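Local structure of antitoxin RelF (Mycobacterium tuberculosis, 3G5O) at the interface of chains A and B and the interface of chains A and C. The protein neutralises the RNase toxin RelG by binding it and, together with that toxin, represses its own promoter as a DNA-binding transcription factor. Coordinates in Å, arbitrary orientation; residue numbers count along the deposited sequence, not the author numbering. Chains: chain A/B, Uncharacterized protein Rv2865; chain C, Uncharacterized protein Rv2866.

Contact 1: the interface of chains A and B. Residues chain A 55, 58-59, 62; chain B 55, 58-59, 62.
A:Leu59 and B:Leu62 meet through a flat backbone carbonyl and a methyl group, since no ring or other flat side chain takes part here. Methyl CD1 of B:Leu62 comes to 3.5 Å from the carbonyl O of A:Leu59, arriving from the CA side and slightly out of the carbonyl plane, not over its face. A little further on, one water ties the two C-terminal helix ends together: it lies 3.0 Å from the carbonyl O of A:Leu62. The same water is 2.8 Å from the carbonyl O of B:Leu62. Between the helices the contact is mostly made by leucine methyls. A:Leu59 and B:Leu59 cross at about a right angle, their CD2 methyls 3.7 Å apart near the two-fold axis. CD2 of A:Leu59 also lies 3.7 Å from CG2 of B:Thr58 and 3.7 Å from CD1 of B:Leu62, so this methyl packs against B:Leu59, B:Thr58 and B:Leu62. CG2 of B:Thr58 is anti to its own backbone nitrogen, with OG1 at chi1 -57°, and this presents the methyl rather than the hydroxyl to the leucine. One turn earlier, CD1 of A:Leu59 touches CD2 of B:Leu55. At the other end A:Leu62 and B:Leu62 bring their CB atoms to 3.7 Å. The leucine spacing of four and three residues resembles a short parallel coiled coil. This seam of helix 49-62 with its copy helps hold two antitoxin chains together as a dimer.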
ATOM      1  N   LEU A  55       0.254   7.383  -2.381  1.00 18.03           N
ATOM      2  CA  LEU A  55      -0.274   6.080  -1.997  1.00 19.66           C
ATOM      3  C   LEU A  55       0.564   4.881  -2.505  1.00 18.66           C
ATOM      4  O   LEU A  55       0.880   3.983  -1.717  1.00 18.84           O
ATOM      5  CB  LEU A  55      -1.735   5.976  -2.389  1.00 20.49           C
ATOM      6  CG  LEU A  55      -2.675   6.885  -1.551  1.00 26.26           C
ATOM      7  CD1 LEU A  55      -4.090   6.836  -2.126  1.00 29.16           C
ATOM      8  CD2 LEU A  55      -2.701   6.511  -0.035  1.00 28.84           C
ATOM      9  N   THR A  58       3.674   4.753  -0.488  1.00 16.00           N
ATOM     10  CA  THR A  58       3.421   4.303   0.865  1.00 15.99           C
ATOM     11  C   THR A  58       3.297   2.774   0.903  1.00 16.05           C
ATOM     12  O   THR A  58       3.834   2.109   1.804  1.00 16.59           O
ATOM     13  CB  THR A  58       2.133   4.950   1.435  1.00 15.02           C
ATOM     14  OG1 THR A  58       2.276   6.369   1.386  1.00 17.16           O
ATOM     15  CG2 THR A  58       1.901   4.515   2.867  1.00 15.99           C
ATOM     16  N   LEU A  59       2.544   2.244  -0.054  1.00 16.57           N
ATOM     17  CA  LEU A  59       2.405   0.791  -0.225  1.00 17.89           C
ATOM     18  C   LEU A  59       3.764   0.125  -0.384  1.00 17.60           C
ATOM     19  O   LEU A  59       4.068  -0.863   0.301  1.00 17.94           O
ATOM     20  CB  LEU A  59       1.559   0.459  -1.451  1.00 17.90           C
ATOM     21  CG  LEU A  59       0.047   0.630  -1.370  1.00 22.80           C
ATOM     22  CD1 LEU A  59      -0.396   0.559  -2.809  1.00 25.57           C
ATOM     23  CD2 LEU A  59      -0.596  -0.491  -0.544  1.00 23.84           C
ATOM     24  N   LEU A  62       5.897   0.472   3.167  1.00 18.03           N
ATOM     25  CA  LEU A  62       5.342  -0.327   4.293  1.00 17.86           C
ATOM     26  C   LEU A  62       5.616  -1.824   4.155  1.00 17.61           C
ATOM     27  O   LEU A  62       5.603  -2.546   5.152  1.00 17.64           O
ATOM     28  CB  LEU A  62       3.810  -0.089   4.457  1.00 17.47           C
ATOM     29  CG  LEU A  62       3.433   1.296   5.005  1.00 19.83           C
ATOM     30  CD1 LEU A  62       1.937   1.457   5.078  1.00 22.80           C
ATOM     31  CD2 LEU A  62       4.031   1.503   6.387  1.00 21.04           C
TER
ATOM     32  N   LEU B  55      -6.973  -1.495  -2.715  1.00 18.42           N
ATOM     33  CA  LEU B  55      -5.830  -0.722  -2.242  0.50 17.84           C
ATOM     34  C   LEU B  55      -5.966  -0.392  -0.754  1.00 18.04           C
ATOM     35  O   LEU B  55      -5.005  -0.569  -0.018  1.00 17.98           O
ATOM     36  CB  LEU B  55      -5.617   0.515  -3.092  0.50 18.00           C
ATOM     37  CG  LEU B  55      -5.302   0.094  -4.527  0.50 16.87           C
ATOM     38  CD1 LEU B  55      -5.565   1.264  -5.458  0.50 21.55           C
ATOM     39  CD2 LEU B  55      -3.893  -0.470  -4.718  0.50 18.50           C
ATOM     40  N   THR B  58      -5.147  -3.356   1.302  1.00 15.48           N
ATOM     41  CA  THR B  58      -3.712  -3.702   1.225  1.00 16.68           C
ATOM     42  C   THR B  58      -2.966  -2.813   2.230  1.00 16.70           C
ATOM     43  O   THR B  58      -2.079  -3.286   2.938  1.00 16.31           O
ATOM     44  CB  THR B  58      -3.141  -3.532  -0.209  1.00 16.24           C
ATOM     45  OG1 THR B  58      -3.907  -4.342  -1.111  1.00 17.86           O
ATOM     46  CG2 THR B  58      -1.715  -3.973  -0.288  1.00 17.12           C
ATOM     47  N   LEU B  59      -3.376  -1.547   2.313  1.00 17.22           N
ATOM     48  CA  LEU B  59      -2.777  -0.603   3.249  1.00 18.53           C
ATOM     49  C   LEU B  59      -3.044  -1.031   4.692  1.00 18.86           C
ATOM     50  O   LEU B  59      -2.175  -0.881   5.559  1.00 17.62           O
ATOM     51  CB  LEU B  59      -3.337   0.806   3.063  1.00 19.42           C
ATOM     52  CG  LEU B  59      -2.737   1.618   1.919  1.00 22.69           C
ATOM     53  CD1 LEU B  59      -3.559   2.931   1.736  1.00 23.45           C
ATOM     54  CD2 LEU B  59      -1.239   1.890   2.188  1.00 20.97           C
ATOM     55  N   LEU B  62      -0.624  -3.903   5.451  1.00 18.20           N
ATOM     56  CA  LEU B  62       0.738  -3.373   5.461  1.00 18.77           C
ATOM     57  C   LEU B  62       1.006  -2.506   6.690  1.00 19.30           C
ATOM     58  O   LEU B  62       2.176  -2.312   7.034  1.00 20.16           O
ATOM     59  CB  LEU B  62       1.046  -2.589   4.179  1.00 17.77           C
ATOM     60  CG  LEU B  62       1.233  -3.470   2.920  1.00 19.80           C
ATOM     61  CD1 LEU B  62       1.396  -2.620   1.659  1.00 19.69           C
ATOM     62  CD2 LEU B  62       2.451  -4.404   3.089  1.00 19.67           C
TER
HETATM   63  O   HOH W   1       4.472  -3.666   7.743  1.00 23.92           O

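Contact 2: the interface of chains A and C. Residues chain A 74, 77, 82-83; chain C 23-25.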
ATOM      1  N   ALA A  74      17.265   5.841  11.861  1.00 20.41           N
ATOM      2  CA  ALA A  74      17.603   7.053  11.094  1.00 20.76           C
ATOM      3  C   ALA A  74      17.149   8.336  11.832  1.00 21.26           C
ATOM      4  O   ALA A  74      17.850   9.358  11.814  1.00 19.65           O
ATOM      5  CB  ALA A  74      16.964   6.982   9.707  1.00 18.92           C
ATOM      6  N   ASP A  77      19.717   8.943  14.496  1.00 23.32           N
ATOM      7  CA  ASP A  77      20.889   9.591  13.866  1.00 23.76           C
ATOM      8  C   ASP A  77      20.647  11.081  13.705  1.00 23.02           C
ATOM      9  O   ASP A  77      21.528  11.912  14.046  1.00 22.78           O
ATOM     10  CB  ASP A  77      21.228   9.024  12.489  1.00 22.20           C
ATOM     11  CG  ASP A  77      21.624   7.551  12.524  1.00 26.88           C
ATOM     12  OD1 ASP A  77      22.171   7.031  13.566  1.00 26.10           O
ATOM     13  OD2 ASP A  77      21.387   6.897  11.469  1.00 23.13           O
ATOM     14  N   ARG A  82      24.275  12.331  13.598  1.00 19.96           N
ATOM     15  CA  ARG A  82      25.047  11.287  12.872  1.00 20.66           C
ATOM     16  C   ARG A  82      24.600  11.297  11.382  1.00 20.40           C
ATOM     17  O   ARG A  82      23.834  10.433  10.942  1.00 19.64           O
ATOM     18  CB  ARG A  82      24.850   9.893  13.481  1.00 21.08           C
ATOM     19  CG  ARG A  82      25.385   9.739  14.921  1.00 22.57           C
ATOM     20  CD  ARG A  82      25.357   8.257  15.365  1.00 23.44           C
ATOM     21  NE  ARG A  82      23.976   7.799  15.586  1.00 26.64           N
ATOM     22  CZ  ARG A  82      23.385   7.781  16.782  1.00 31.78           C
ATOM     23  NH1 ARG A  82      24.057   8.207  17.863  1.00 29.80           N
ATOM     24  NH2 ARG A  82      22.134   7.349  16.908  1.00 27.24           N
ATOM     25  N   THR A  83      25.041  12.311  10.657  1.00 19.31           N
ATOM     26  CA  THR A  83      24.747  12.463   9.234  1.00 20.64           C
ATOM     27  C   THR A  83      26.006  12.934   8.539  1.00 21.12           C
ATOM     28  O   THR A  83      26.951  13.421   9.201  1.00 20.93           O
ATOM     29  CB  THR A  83      23.632  13.489   8.963  1.00 20.72           C
ATOM     30  OG1 THR A  83      24.091  14.765   9.434  1.00 20.57           O
ATOM     31  CG2 THR A  83      22.314  13.115   9.682  1.00 19.62           C
TER
ATOM     32  N   THR C  23      21.991  10.009   6.723  1.00 18.21           N
ATOM     33  CA  THR C  23      22.143   9.385   8.042  1.00 18.65           C
ATOM     34  C   THR C  23      23.113   8.229   7.997  1.00 19.41           C
ATOM     35  O   THR C  23      23.316   7.611   6.938  1.00 19.52           O
ATOM     36  CB  THR C  23      20.811   8.843   8.624  1.00 19.65           C
ATOM     37  OG1 THR C  23      20.280   7.866   7.707  1.00 18.16           O
ATOM     38  CG2 THR C  23      19.796   9.990   8.847  1.00 17.08           C
ATOM     39  N   THR C  24      23.712   7.921   9.151  1.00 20.60           N
ATOM     40  CA  THR C  24      24.552   6.738   9.289  1.00 22.56           C
ATOM     41  C   THR C  24      23.805   5.499   8.784  1.00 21.61           C
ATOM     42  O   THR C  24      24.367   4.677   8.080  1.00 20.82           O
ATOM     43  CB  THR C  24      25.000   6.558  10.742  1.00 23.24           C
ATOM     44  OG1 THR C  24      25.664   7.759  11.141  1.00 27.23           O
ATOM     45  CG2 THR C  24      25.989   5.395  10.875  1.00 25.58           C
ATOM     46  N   THR C  25      22.525   5.410   9.124  1.00 22.55           N
ATOM     47  CA  THR C  25      21.670   4.318   8.710  1.00 23.45           C
ATOM     48  C   THR C  25      21.628   4.207   7.170  1.00 23.46           C
ATOM     49  O   THR C  25      21.858   3.142   6.622  1.00 23.27           O
ATOM     50  CB  THR C  25      20.264   4.490   9.349  1.00 23.76           C
ATOM     51  OG1 THR C  25      20.432   4.472  10.769  1.00 25.13           O
ATOM     52  CG2 THR C  25      19.298   3.343   8.946  1.00 24.89           C
TER
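The N-terminal end of toxin helix 24-30 is capped by the antitoxin, with A:Asp77 of helix 67-80 and the loop residue A:Arg82 gripping C:Thr25 and C:Thr24. Carboxylate oxygen OD2 of A:Asp77 accepts from the backbone N of C:Thr25 at 3.0 Å and from its hydroxyl OG1 at 2.7 Å. Both donors approach on the syn side but from opposite faces of the carboxylate plane, so the amide and the hydroxyl of C:Thr25 clasp this oxygen between them. OG1 of C:Thr25 stands beside its own backbone N (chi1 -60°), which lets the two share that acceptor. The other oxygen, OD1, is met on its anti side by NE of A:Arg82 at 2.8 Å, a salt bridge lying nearly in the guanidinium plane, which probably helps fix the carboxylate's rotation. The backbone of A:Arg82 also contributes: its carbonyl O receives the amide N of C:Thr24 at 3.1 Å, from above the carbonyl plane. CB of C:Thr23 packs 3.9 Å from CB of A:Asp77, and an antiparallel bridge links C:Thr23 to A:Thr83. The carboxylate lies at the N-terminal, partly positive end of the toxin helix, which would favour its negative charge. The contact helps the antitoxin hold the toxin it neutralises.

Contact 3: the interface of chains A and B. Residues chain A 24, 27-28, 47; chain B 13, 36, 38, 43-44.
A:Val24 of helix 20-28 packs most closely on B:Ala43, its methyl CG1 lying 3.5 Å from the alanine CB at the start of strand 41-48. With chi1 at 167°, CG1 points away from the valine's own backbone N and reaches the strand, while CG2 is turned towards B:Ile13. There the two side chains approach tip to tip, CD1 of B:Ile13 sitting 3.8 Å from CG2 of A:Val24. CB of B:Ala44 extends this tight part, touching CG2 of A:Val27 at 3.9 Å. The carbonyl O of A:Val47 comes within 3.2 Å of CA of B:Ala44, a close contact with carbon and not a hydrogen bond. The small alanines probably let the helix lie near the strand backbone. The margins are looser. CD1 of B:Ile36 ends 4.5 Å from CG2 of A:Val24. The extended chain of B:Lys38 only brushes past, its CE 4.2 Å from CG1 of A:Val24 and its NZ farther from the valine. Among these residues the polar link is a weak one: the hydroxyl OG of A:Ser28 donates to the carbonyl O of B:Ala43 at 3.3 Å. Hydrophobic fitting of a helix against the partner's strand and short helix thus helps join the two antitoxin copies, and probably helps set the dimeric body that the complex uses to bind DNA.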
ATOM      1  N   VAL A  24     -11.586  17.722 -11.213  1.00 23.29           N
ATOM      2  CA  VAL A  24     -10.203  17.313 -11.486  1.00 23.94           C
ATOM      3  C   VAL A  24      -9.191  18.308 -10.874  1.00 25.53           C
ATOM      4  O   VAL A  24      -8.229  17.884 -10.193  1.00 23.92           O
ATOM      5  CB  VAL A  24      -9.932  17.096 -12.996  1.00 23.56           C
ATOM      6  CG1 VAL A  24      -8.469  17.000 -13.258  1.00 20.79           C
ATOM      7  CG2 VAL A  24     -10.637  15.827 -13.482  1.00 21.27           C
ATOM      8  N   VAL A  27      -9.098  17.679  -6.798  1.00 27.22           N
ATOM      9  CA  VAL A  27      -8.329  16.563  -6.269  1.00 26.09           C
ATOM     10  C   VAL A  27      -6.828  16.685  -6.632  1.00 26.41           C
ATOM     11  O   VAL A  27      -5.957  16.225  -5.892  1.00 26.20           O
ATOM     12  CB  VAL A  27      -8.898  15.181  -6.682  1.00 25.23           C
ATOM     13  CG1 VAL A  27     -10.361  15.080  -6.306  1.00 25.38           C
ATOM     14  CG2 VAL A  27      -8.682  14.911  -8.158  1.00 23.54           C
ATOM     15  N   SER A  28      -6.548  17.331  -7.751  1.00 27.05           N
ATOM     16  CA  SER A  28      -5.207  17.503  -8.231  1.00 29.19           C
ATOM     17  C   SER A  28      -4.307  18.217  -7.240  1.00 30.17           C
ATOM     18  O   SER A  28      -3.129  17.909  -7.102  1.00 30.28           O
ATOM     19  CB  SER A  28      -5.250  18.381  -9.468  1.00 30.01           C
ATOM     20  OG  SER A  28      -3.983  18.352 -10.020  1.00 34.49           O
ATOM     21  N   VAL A  47      -8.916  10.614  -7.473  1.00 22.91           N
ATOM     22  CA  VAL A  47      -7.946  11.259  -6.579  1.00 22.50           C
ATOM     23  C   VAL A  47      -6.902  12.007  -7.397  1.00 21.84           C
ATOM     24  O   VAL A  47      -6.795  11.786  -8.584  1.00 21.18           O
ATOM     25  CB  VAL A  47      -7.199  10.228  -5.661  1.00 23.06           C
ATOM     26  CG1 VAL A  47      -8.171   9.591  -4.731  1.00 24.82           C
ATOM     27  CG2 VAL A  47      -6.480   9.164  -6.496  1.00 23.42           C
TER
ATOM     28  N   ILE B  13      -8.008  15.242 -20.444  1.00 24.67           N
ATOM     29  CA  ILE B  13      -9.364  15.510 -19.928  1.00 25.90           C
ATOM     30  C   ILE B  13     -10.369  15.776 -21.068  1.00 27.00           C
ATOM     31  O   ILE B  13     -11.549  15.439 -20.941  1.00 27.92           O
ATOM     32  CB  ILE B  13      -9.431  16.610 -18.826  1.00 25.95           C
ATOM     33  CG1 ILE B  13     -10.814  16.577 -18.123  1.00 26.65           C
ATOM     34  CG2 ILE B  13      -9.101  18.006 -19.392  1.00 26.36           C
ATOM     35  CD1 ILE B  13     -10.871  17.441 -16.864  1.00 25.69           C
ATOM     36  N   ILE B  36      -5.753  11.100 -15.798  1.00 20.65           N
ATOM     37  CA  ILE B  36      -6.312  12.174 -16.620  1.00 20.39           C
ATOM     38  C   ILE B  36      -5.342  13.340 -16.651  1.00 21.83           C
ATOM     39  O   ILE B  36      -4.914  13.810 -15.593  1.00 19.78           O
ATOM     40  CB  ILE B  36      -7.644  12.649 -16.025  1.00 20.59           C
ATOM     41  CG1 ILE B  36      -8.644  11.476 -16.006  1.00 21.01           C
ATOM     42  CG2 ILE B  36      -8.200  13.793 -16.878  1.00 20.18           C
ATOM     43  CD1 ILE B  36      -9.882  11.720 -15.160  1.00 21.68           C
ATOM     44  N   LYS B  38      -4.069  17.278 -17.888  1.00 32.75           N
ATOM     45  CA  LYS B  38      -4.151  18.623 -18.481  1.00 37.25           C
ATOM     46  C   LYS B  38      -2.845  18.928 -19.234  1.00 38.83           C
ATOM     47  O   LYS B  38      -1.778  19.077 -18.615  1.00 40.13           O
ATOM     48  CB  LYS B  38      -4.400  19.665 -17.395  1.00 36.92           C
ATOM     49  CG  LYS B  38      -5.695  19.320 -16.577  1.00 39.96           C
ATOM     50  CD  LYS B  38      -6.338  20.558 -15.938  1.00 42.67           C
ATOM     51  CE  LYS B  38      -7.850  20.329 -15.724  1.00 44.42           C
ATOM     52  NZ  LYS B  38      -8.649  21.606 -15.531  1.00 46.23           N
ATOM     53  N   ALA B  43      -3.232  14.952 -13.818  1.00 23.32           N
ATOM     54  CA  ALA B  43      -3.943  15.762 -12.822  1.00 22.52           C
ATOM     55  C   ALA B  43      -4.672  14.871 -11.841  1.00 21.70           C
ATOM     56  O   ALA B  43      -4.717  15.169 -10.661  1.00 22.18           O
ATOM     57  CB  ALA B  43      -4.941  16.746 -13.492  1.00 22.56           C
ATOM     58  N   ALA B  44      -5.271  13.792 -12.334  1.00 20.50           N
ATOM     59  CA  ALA B  44      -6.092  12.966 -11.487  1.00 20.05           C
ATOM     60  C   ALA B  44      -6.017  11.521 -11.931  1.00 20.03           C
ATOM     61  O   ALA B  44      -5.628  11.224 -13.063  1.00 19.32           O
ATOM     62  CB  ALA B  44      -7.582  13.441 -11.559  1.00 19.61           C
TER

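Contacts 1 and 3 belong to one two-fold antitoxin interface, their C-alpha centres about 21 Å apart, and strand 41-48 of contact 3 runs directly into helix 49-62 of contact 1. Between C-alpha centres, contact 2 is about 26 Å from contact 1 and about 38 Å from contact 3; it uses helix 67-80, which follows that dimer helix. No residue is shared among the three. In these patches the chain meets its copy through earlier elements and the toxin through later ones. Such a separation is consistent with the 1:1 heterotetramer, in which an antitoxin dimer carries two toxins.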